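PDB 1F7C: Rho GTPase-activating protein 26, which stimulates GTP hydrolysis by the small GTPases RhoA and Cdc42 through its RhoGAP (BH) domain, the part crystallised here. Local coordinates for residues A[47-52]-A[94-98]; A[68-72]-A[99-104]. The contacts are given in a common frame with arbitrary orientation. Residues are numbered along the deposited sequence.

Contact 1 (A[47-52]-A[94-98]); sequences AVETRG and IKTIT
Ile94, in the first turn of helix 94-106, loses more area to this contact than any other residue; Ile97, one turn further on, and Val48, near the end of helix 35-51, come next. The helical pieces 47-51 and 94-98 run roughly antiparallel, at 149° with their axes 10.5 Å apart at closest, and the backbones come nearest at Gly52 and Ile94, whose CA atoms are 6.2 Å apart. With both chi angles of Ile94 in m, its CD1 lies 3.7 Å from Gly52 CA and 4.2 Å from Ala47 O; a CB on Gly52 would clash with that methyl. Ile97, chi1 m and chi2 t, puts CD1 4.0 Å from Ala47 CB, while its CG2 is 4.2 Å from CG2 of Val48, a t rotamer. The same Val48 CG2 lies 3.7 Å from Thr98 CG2. Arg51 reaches back along the interface, its NH2 3.4 Å from Ile97 CD1 and its NH1 4.2 Å from Ile94 CD1. No hydrogen bond crosses between the segments: the aliphatic side chains, edged by the Arg51 guanidinium, join two helices of the all-helical RhoGAP domain. Thr98 lies about 8 Å, side chain to side chain, from Arg60, the predicted arginine finger. Around this pair, Tyr59 of the intervening loop touches Val48 and Thr98, Leu58 touches Ile94, and helix 65-76 packs through Leu71 against Thr96 and Ile97.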
ATOM      1  N   ALA A  47      11.465   3.969  -8.565  1.00 34.48           N
ATOM      2  CA  ALA A  47      12.811   3.936  -8.005  1.00 34.23           C
ATOM      3  C   ALA A  47      13.087   2.638  -7.248  1.00 33.45           C
ATOM      4  O   ALA A  47      14.164   2.041  -7.378  1.00 33.72           O
ATOM      5  CB  ALA A  47      13.029   5.136  -7.080  1.00 33.13           C
ATOM      6  N   VAL A  48      12.119   2.206  -6.448  1.00 30.96           N
ATOM      7  CA  VAL A  48      12.290   0.985  -5.689  1.00 29.95           C
ATOM      8  C   VAL A  48      12.445  -0.194  -6.642  1.00 30.92           C
ATOM      9  O   VAL A  48      13.308  -1.034  -6.454  1.00 32.01           O
ATOM     10  CB  VAL A  48      11.088   0.757  -4.724  1.00 28.41           C
ATOM     11  CG1 VAL A  48      11.142  -0.636  -4.098  1.00 27.06           C
ATOM     12  CG2 VAL A  48      11.131   1.789  -3.622  1.00 28.82           C
ATOM     13  N   GLU A  49      11.623  -0.251  -7.682  1.00 31.18           N
ATOM     14  CA  GLU A  49      11.710  -1.368  -8.600  1.00 30.96           C
ATOM     15  C   GLU A  49      12.963  -1.389  -9.455  1.00 31.45           C
ATOM     16  O   GLU A  49      13.586  -2.436  -9.593  1.00 31.22           O
ATOM     17  CB  GLU A  49      10.473  -1.433  -9.484  1.00 26.21           C
ATOM     18  CG  GLU A  49       9.207  -1.613  -8.694  1.00 30.45           C
ATOM     19  CD  GLU A  49       8.021  -1.930  -9.565  1.00 28.28           C
ATOM     20  OE1 GLU A  49       8.117  -1.664 -10.773  1.00 30.69           O
ATOM     21  OE2 GLU A  49       7.002  -2.435  -9.048  1.00 25.68           O
ATOM     22  N   THR A  50      13.341  -0.244 -10.019  1.00 33.40           N
ATOM     23  CA  THR A  50      14.524  -0.187 -10.873  1.00 33.49           C
ATOM     24  C   THR A  50      15.871  -0.229 -10.160  1.00 33.68           C
ATOM     25  O   THR A  50      16.885  -0.491 -10.803  1.00 35.47           O
ATOM     26  CB  THR A  50      14.514   1.060 -11.818  1.00 33.35           C
ATOM     27  OG1 THR A  50      14.357   2.260 -11.052  1.00 35.12           O
ATOM     28  CG2 THR A  50      13.393   0.948 -12.838  1.00 31.49           C
ATOM     29  N   ARG A  51      15.912   0.017  -8.854  1.00 34.18           N
ATOM     30  CA  ARG A  51      17.203  -0.040  -8.175  1.00 35.62           C
ATOM     31  C   ARG A  51      17.212  -0.447  -6.714  1.00 33.88           C
ATOM     32  O   ARG A  51      18.257  -0.398  -6.065  1.00 36.59           O
ATOM     33  CB  ARG A  51      17.949   1.290  -8.343  1.00 39.59           C
ATOM     34  CG  ARG A  51      17.244   2.512  -7.804  1.00 45.91           C
ATOM     35  CD  ARG A  51      17.794   3.772  -8.475  1.00 53.67           C
ATOM     36  NE  ARG A  51      17.223   5.002  -7.926  1.00 59.09           N
ATOM     37  CZ  ARG A  51      17.518   5.498  -6.725  1.00 62.61           C
ATOM     38  NH1 ARG A  51      18.389   4.876  -5.932  1.00 61.61           N
ATOM     39  NH2 ARG A  51      16.929   6.613  -6.309  1.00 64.61           N
ATOM     40  N   GLY A  52      16.075  -0.877  -6.185  1.00 30.87           N
ATOM     41  CA  GLY A  52      16.060  -1.275  -4.787  1.00 27.49           C
ATOM     42  C   GLY A  52      15.307  -2.555  -4.490  1.00 26.48           C
ATOM     43  O   GLY A  52      15.099  -2.896  -3.320  1.00 28.67           O
ATOM     44  N   ILE A  94      17.275   4.273  -0.602  1.00 46.17           N
ATOM     45  CA  ILE A  94      16.051   3.499  -0.780  1.00 43.60           C
ATOM     46  C   ILE A  94      15.177   3.577   0.483  1.00 42.23           C
ATOM     47  O   ILE A  94      13.963   3.761   0.390  1.00 40.37           O
ATOM     48  CB  ILE A  94      16.374   2.002  -1.106  1.00 45.00           C
ATOM     49  CG1 ILE A  94      16.952   1.875  -2.526  1.00 44.03           C
ATOM     50  CG2 ILE A  94      15.120   1.152  -0.970  1.00 44.15           C
ATOM     51  CD1 ILE A  94      15.983   2.243  -3.635  1.00 45.26           C
ATOM     52  N   LYS A  95      15.795   3.428   1.653  1.00 39.21           N
ATOM     53  CA  LYS A  95      15.083   3.498   2.928  1.00 40.38           C
ATOM     54  C   LYS A  95      14.343   4.843   3.023  1.00 40.90           C
ATOM     55  O   LYS A  95      13.272   4.942   3.614  1.00 39.78           O
ATOM     56  CB  LYS A  95      16.082   3.365   4.086  1.00 40.72           C
ATOM     57  CG  LYS A  95      17.166   4.450   4.083  1.00 43.64           C
ATOM     58  CD  LYS A  95      18.406   4.068   4.900  1.00 46.76           C
ATOM     59  CE  LYS A  95      18.091   3.806   6.367  1.00 48.91           C
ATOM     60  NZ  LYS A  95      19.321   3.525   7.174  1.00 48.80           N
ATOM     61  N   THR A  96      14.932   5.871   2.424  1.00 41.77           N
ATOM     62  CA  THR A  96      14.367   7.217   2.414  1.00 41.25           C
ATOM     63  C   THR A  96      13.172   7.296   1.468  1.00 40.45           C
ATOM     64  O   THR A  96      12.155   7.916   1.783  1.00 39.06           O
ATOM     65  CB  THR A  96      15.429   8.248   1.960  1.00 41.97           C
ATOM     66  OG1 THR A  96      16.511   8.266   2.898  1.00 46.15           O
ATOM     67  CG2 THR A  96      14.829   9.634   1.862  1.00 44.41           C
ATOM     68  N   ILE A  97      13.310   6.666   0.306  1.00 39.38           N
ATOM     69  CA  ILE A  97      12.263   6.650  -0.700  1.00 37.06           C
ATOM     70  C   ILE A  97      11.045   5.811  -0.299  1.00 37.89           C
ATOM     71  O   ILE A  97       9.914   6.157  -0.655  1.00 36.75           O
ATOM     72  CB  ILE A  97      12.827   6.145  -2.042  1.00 38.05           C
ATOM     73  CG1 ILE A  97      13.889   7.137  -2.537  1.00 35.29           C
ATOM     74  CG2 ILE A  97      11.689   5.956  -3.067  1.00 37.05           C
ATOM     75  CD1 ILE A  97      14.676   6.676  -3.745  1.00 36.09           C
ATOM     76  N   THR A  98      11.259   4.721   0.438  1.00 36.60           N
ATOM     77  CA  THR A  98      10.133   3.886   0.858  1.00 37.31           C
ATOM     78  C   THR A  98       9.433   4.533   2.044  1.00 38.39           C
ATOM     79  O   THR A  98       8.226   4.373   2.227  1.00 37.66           O
ATOM     80  CB  THR A  98      10.559   2.449   1.266  1.00 35.66           C
ATOM     81  OG1 THR A  98      11.456   2.504   2.378  1.00 34.18           O
ATOM     82  CG2 THR A  98      11.236   1.742   0.101  1.00 36.70           C
TER

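Contact 2 (A[68-72]-A[99-104])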
ATOM      1  N   VAL A  68      13.712  12.153   4.815  1.00 67.10           N
ATOM      2  CA  VAL A  68      12.399  11.826   4.274  1.00 66.85           C
ATOM      3  C   VAL A  68      11.615  13.102   3.984  1.00 66.88           C
ATOM      4  O   VAL A  68      11.253  13.370   2.832  1.00 64.68           O
ATOM      5  CB  VAL A  68      11.591  10.951   5.256  1.00 67.13           C
ATOM      6  CG1 VAL A  68      10.182  10.734   4.726  1.00 67.28           C
ATOM      7  CG2 VAL A  68      12.287   9.616   5.449  1.00 65.64           C
ATOM      8  N   GLN A  69      11.367  13.886   5.032  1.00 67.01           N
ATOM      9  CA  GLN A  69      10.625  15.141   4.912  1.00 66.59           C
ATOM     10  C   GLN A  69      11.183  16.024   3.802  1.00 65.02           C
ATOM     11  O   GLN A  69      10.431  16.702   3.098  1.00 64.86           O
ATOM     12  CB  GLN A  69      10.667  15.916   6.233  1.00 68.04           C
ATOM     13  CG  GLN A  69       9.999  15.221   7.406  1.00 68.79           C
ATOM     14  CD  GLN A  69       8.560  14.856   7.116  1.00 70.28           C
ATOM     15  OE1 GLN A  69       7.843  15.600   6.444  1.00 71.12           O
ATOM     16  NE2 GLN A  69       8.123  13.711   7.630  1.00 70.98           N
ATOM     17  N   LYS A  70      12.502  16.012   3.652  1.00 63.60           N
ATOM     18  CA  LYS A  70      13.153  16.824   2.634  1.00 63.80           C
ATOM     19  C   LYS A  70      12.836  16.342   1.224  1.00 63.05           C
ATOM     20  O   LYS A  70      12.684  17.151   0.309  1.00 63.80           O
ATOM     21  CB  LYS A  70      14.669  16.839   2.854  1.00 65.01           C
ATOM     22  CG  LYS A  70      15.397  17.787   1.916  1.00 67.62           C
ATOM     23  CD  LYS A  70      16.883  17.861   2.219  1.00 70.36           C
ATOM     24  CE  LYS A  70      17.593  18.782   1.234  1.00 73.33           C
ATOM     25  NZ  LYS A  70      19.057  18.850   1.498  1.00 76.17           N
ATOM     26  N   LEU A  71      12.746  15.027   1.044  1.00 62.57           N
ATOM     27  CA  LEU A  71      12.425  14.476  -0.268  1.00 60.89           C
ATOM     28  C   LEU A  71      10.965  14.790  -0.561  1.00 60.37           C
ATOM     29  O   LEU A  71      10.608  15.169  -1.680  1.00 58.87           O
ATOM     30  CB  LEU A  71      12.656  12.959  -0.292  1.00 60.77           C
ATOM     31  CG  LEU A  71      12.157  12.186  -1.523  1.00 59.00           C
ATOM     32  CD1 LEU A  71      12.743  12.779  -2.792  1.00 59.20           C
ATOM     33  CD2 LEU A  71      12.536  10.722  -1.398  1.00 59.06           C
ATOM     34  N   LEU A  72      10.125  14.642   0.459  1.00 60.56           N
ATOM     35  CA  LEU A  72       8.702  14.922   0.324  1.00 62.85           C
ATOM     36  C   LEU A  72       8.469  16.348  -0.162  1.00 64.88           C
ATOM     37  O   LEU A  72       7.775  16.567  -1.157  1.00 65.23           O
ATOM     38  CB  LEU A  72       7.986  14.703   1.659  1.00 60.52           C
ATOM     39  CG  LEU A  72       7.678  13.242   1.985  1.00 60.18           C
ATOM     40  CD1 LEU A  72       7.048  13.122   3.360  1.00 60.01           C
ATOM     41  CD2 LEU A  72       6.735  12.698   0.926  1.00 59.11           C
ATOM     42  N   SER A  99      10.197   5.256   2.857  1.00 39.22           N
ATOM     43  CA  SER A  99       9.618   5.936   4.004  1.00 38.55           C
ATOM     44  C   SER A  99       8.784   7.120   3.524  1.00 37.13           C
ATOM     45  O   SER A  99       7.744   7.428   4.101  1.00 37.14           O
ATOM     46  CB  SER A  99      10.711   6.395   4.968  1.00 38.20           C
ATOM     47  OG  SER A  99      11.133   5.312   5.786  1.00 40.01           O
ATOM     48  N   ALA A 100       9.232   7.761   2.448  1.00 35.57           N
ATOM     49  CA  ALA A 100       8.507   8.889   1.894  1.00 35.93           C
ATOM     50  C   ALA A 100       7.134   8.410   1.459  1.00 38.46           C
ATOM     51  O   ALA A 100       6.121   9.063   1.722  1.00 40.20           O
ATOM     52  CB  ALA A 100       9.256   9.468   0.708  1.00 33.57           C
ATOM     53  N   LEU A 101       7.107   7.259   0.791  1.00 38.11           N
ATOM     54  CA  LEU A 101       5.865   6.686   0.311  1.00 36.20           C
ATOM     55  C   LEU A 101       4.897   6.375   1.454  1.00 37.53           C
ATOM     56  O   LEU A 101       3.705   6.668   1.356  1.00 38.13           O
ATOM     57  CB  LEU A 101       6.158   5.421  -0.506  1.00 35.09           C
ATOM     58  CG  LEU A 101       4.964   4.679  -1.113  1.00 34.04           C
ATOM     59  CD1 LEU A 101       5.391   3.980  -2.389  1.00 36.14           C
ATOM     60  CD2 LEU A 101       4.400   3.682  -0.116  1.00 32.31           C
ATOM     61  N   LYS A 102       5.401   5.794   2.538  1.00 37.63           N
ATOM     62  CA  LYS A 102       4.535   5.458   3.665  1.00 40.95           C
ATOM     63  C   LYS A 102       3.998   6.683   4.420  1.00 42.28           C
ATOM     64  O   LYS A 102       2.824   6.719   4.792  1.00 43.85           O
ATOM     65  CB  LYS A 102       5.258   4.525   4.646  1.00 40.05           C
ATOM     66  CG  LYS A 102       5.707   3.204   4.040  1.00 42.28           C
ATOM     67  CD  LYS A 102       6.027   2.171   5.106  1.00 41.83           C
ATOM     68  CE  LYS A 102       7.093   2.654   6.068  1.00 43.75           C
ATOM     69  NZ  LYS A 102       7.257   1.728   7.231  1.00 41.47           N
ATOM     70  N   THR A 103       4.843   7.681   4.653  1.00 43.20           N
ATOM     71  CA  THR A 103       4.386   8.870   5.366  1.00 45.17           C
ATOM     72  C   THR A 103       3.365   9.651   4.531  1.00 44.20           C
ATOM     73  O   THR A 103       2.429  10.227   5.085  1.00 44.99           O
ATOM     74  CB  THR A 103       5.566   9.795   5.770  1.00 44.67           C
ATOM     75  OG1 THR A 103       6.172  10.351   4.600  1.00 50.14           O
ATOM     76  CG2 THR A 103       6.611   9.013   6.552  1.00 42.92           C
ATOM     77  N   TYR A 104       3.535   9.663   3.209  1.00 42.54           N
ATOM     78  CA  TYR A 104       2.586  10.344   2.333  1.00 41.56           C
ATOM     79  C   TYR A 104       1.207   9.714   2.510  1.00 41.52           C
ATOM     80  O   TYR A 104       0.193  10.409   2.494  1.00 42.60           O
ATOM     81  CB  TYR A 104       2.987  10.217   0.861  1.00 42.18           C
ATOM     82  CG  TYR A 104       1.828  10.468  -0.092  1.00 44.16           C
ATOM     83  CD1 TYR A 104       1.444  11.766  -0.437  1.00 46.12           C
ATOM     84  CD2 TYR A 104       1.076   9.408  -0.594  1.00 47.13           C
ATOM     85  CE1 TYR A 104       0.334  12.002  -1.256  1.00 44.83           C
ATOM     86  CE2 TYR A 104      -0.041   9.629  -1.412  1.00 47.58           C
ATOM     87  CZ  TYR A 104      -0.406  10.930  -1.736  1.00 46.97           C
ATOM     88  OH  TYR A 104      -1.523  11.150  -2.515  1.00 47.05           O
TER
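The methyl of Ala100 is a small bump on helix 94-106, taken in by Val68, Leu71 and Leu72 of helix 65-76. Val68 brings CG1 to 3.8 Å from Ala100 CA, Leu71 CD2 lies 4.1 Å from Ala100 CB, and Leu72 CD2 is likewise 4.1 Å from that methyl. The helices cross at -75° with their axes 9.3 Å apart, and Val68 and Ala100 have the closest CA atoms, at 5.4 Å. This steep crossing belongs to the all-helical RhoGAP fold, where helix 94-106 also packs through Leu101 against helices 35-51 and 173-184. Leu72 fills the space beside Ala100, Thr103 and Tyr104: its CD2 is 4.5 Å from Tyr104 CB and its CD1 3.2 Å from Thr103 OG1, which donates a 3.2 Å hydrogen bond to Ala100 O of its own helix. On the Ser99 side, Val68 CG2 rests 3.6 Å from Ser99 CB, while the serine hydroxyl is hydrogen-bonded to Gly63 N, in the loop that also carries Arg60, the predicted arginine finger.

Overall arrangement
Contacts 1 and 2 share helix 94-106: its first turn packs on the end of helix 35-51, and the turns that follow pack on helix 65-76. Their centres are 12 Å apart, on the same side of the domain centre, and they join directly where Leu71 CD2 lies 4.0 Å from Ile97 CG1. Along the chain the segments alternate, 47-52, 68-72, 94-98 and 99-104, and helix 94-106 packs against both helices that precede it. The loop between those two helices carries Arg60, the predicted arginine finger for GTP hydrolysis. Thr98 of contact 1 and Ser99 of contact 2 have side chains about 8 and 9 Å from that of Arg60, so the shared helix passes near the predicted GTPase-activating site.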